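Local coordinates for acetyl-CoA acetyltransferase (Elizabethkingia anophelis NUHP1, PDB 6BN2), which catalyses acetyl transfer between acetyl-CoA molecules as a thiolase, forming acetoacetyl-CoA in a reversible reaction, at the interface of chains A and B. Sequence-based numbering; all coordinates share one arbitrary frame. Chains: chain A/B, Acetyl-CoA acetyltransferase.

The interface of chains A and B. Residues chain A 290-293; chain B 79, 85.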
loop_
_atom_site.group_PDB
_atom_site.type_symbol
_atom_site.label_atom_id
_atom_site.label_comp_id
_atom_site.label_asym_id
_atom_site.label_seq_id
_atom_site.Cartn_x
_atom_site.Cartn_y
_atom_site.Cartn_z
ATOM N N ALA A 290 13.739 11.744 -1.225
ATOM C CA ALA A 290 13.084 12.092 -2.480
ATOM C C ALA A 290 13.658 13.382 -3.035
ATOM O O ALA A 290 14.162 14.231 -2.295
ATOM C CB ALA A 290 11.558 12.220 -2.287
ATOM N N GLN A 291 13.569 13.531 -4.351
ATOM C CA GLN A 291 13.870 14.804 -4.990
ATOM C C GLN A 291 12.895 14.980 -6.152
ATOM O O GLN A 291 11.845 14.324 -6.217
ATOM C CB GLN A 291 15.355 14.863 -5.385
ATOM C CG GLN A 291 15.832 13.585 -5.956
ATOM C CD GLN A 291 17.359 13.458 -6.087
ATOM O OE1 GLN A 291 18.149 13.953 -5.273
ATOM N NE2 GLN A 291 17.765 12.777 -7.121
ATOM N N ALA A 292 13.208 15.906 -7.058
ATOM C CA ALA A 292 12.288 16.193 -8.153
ATOM C C ALA A 292 11.922 14.902 -8.882
ATOM O O ALA A 292 12.782 14.030 -9.053
ATOM C CB ALA A 292 12.916 17.179 -9.139
ATOM N N PRO A 293 10.664 14.737 -9.306
ATOM C CA PRO A 293 10.263 13.483 -9.965
ATOM C C PRO A 293 11.159 13.087 -11.124
ATOM O O PRO A 293 11.469 11.897 -11.270
ATOM C CB PRO A 293 8.832 13.790 -10.435
ATOM C CG PRO A 293 8.301 14.724 -9.338
ATOM C CD PRO A 293 9.505 15.568 -8.918
ATOM N N LEU B 79 2.350 16.084 -3.415
ATOM C CA LEU B 79 2.793 17.241 -4.185
ATOM C C LEU B 79 1.630 18.192 -4.461
ATOM O O LEU B 79 1.797 19.420 -4.423
ATOM C CB LEU B 79 3.454 16.795 -5.494
ATOM C CG LEU B 79 4.742 15.997 -5.321
ATOM C CD1 LEU B 79 5.299 15.599 -6.693
ATOM C CD2 LEU B 79 5.788 16.794 -4.527
ATOM N N ASN B 85 9.102 18.282 -3.024
ATOM C CA ASN B 85 9.521 17.058 -3.708
ATOM C C ASN B 85 10.574 16.286 -2.925
ATOM O O ASN B 85 11.031 15.234 -3.399
ATOM C CB ASN B 85 10.009 17.400 -5.131
ATOM C CG ASN B 85 11.251 18.291 -5.164
ATOM O OD1 ASN B 85 12.055 18.324 -4.233
ATOM N ND2 ASN B 85 11.420 19.006 -6.271
HETATM O O HOH W 1 9.272 13.752 -4.970
#
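A:Ala290 to A:Pro293 run from the end of strand 281-290 into the 3-10 helix 293-298, and the loop of B:Asn85 points its backbone carbonyl at this stretch. The patch belongs to the two-fold interface of a thiolase-family enzyme that forms a homotetramer. B:Asn85 O sits over the face of the A:Ala290-A:Gln291 peptide, 3.2 Å from A:Ala290 C. This is a carbonyl-to-peptide contact, not a hydrogen bond. The same oxygen lies 3.1 Å from A:Gln291 O. Both can only accept, so this is an unfavourable clash. A water hydrogen-bonds to both, at 2.9 Å from A:Gln291 O and 2.8 Å from B:Asn85 O. It could donate a hydrogen to each oxygen, though not straight to both, and may ease their repulsion.

B:Asn85 gives most of the chain B surface in this patch, through both its backbone and its side chain. With CG between the backbone N and the carbonyl carbon (chi1 64°), the carboxamide is turned flat over the A:Gln291-A:Ala292 peptide. The two planes are nearly parallel, about 8° apart, and B:Asn85 CG is 3.6 Å from A:Ala292 N. B:Asn85 OD1 is also above this peptide, not in line with its N-H. The ND2 end reaches over A:Ala292, 3.5 Å from its CA, and also touches the CB methyl. Amide dipoles and van der Waals packing probably hold the pair, as no direct hydrogen bond joins them.

B:Leu79, on helix 73-80, adds a looser apolar contact. Its CD1 methyl meets the ring CG of A:Pro293, 4.1 Å away. The two side chains pass alongside in opposite directions. The patch centre is about 12 Å from A:Cys386, a predicted active-site residue.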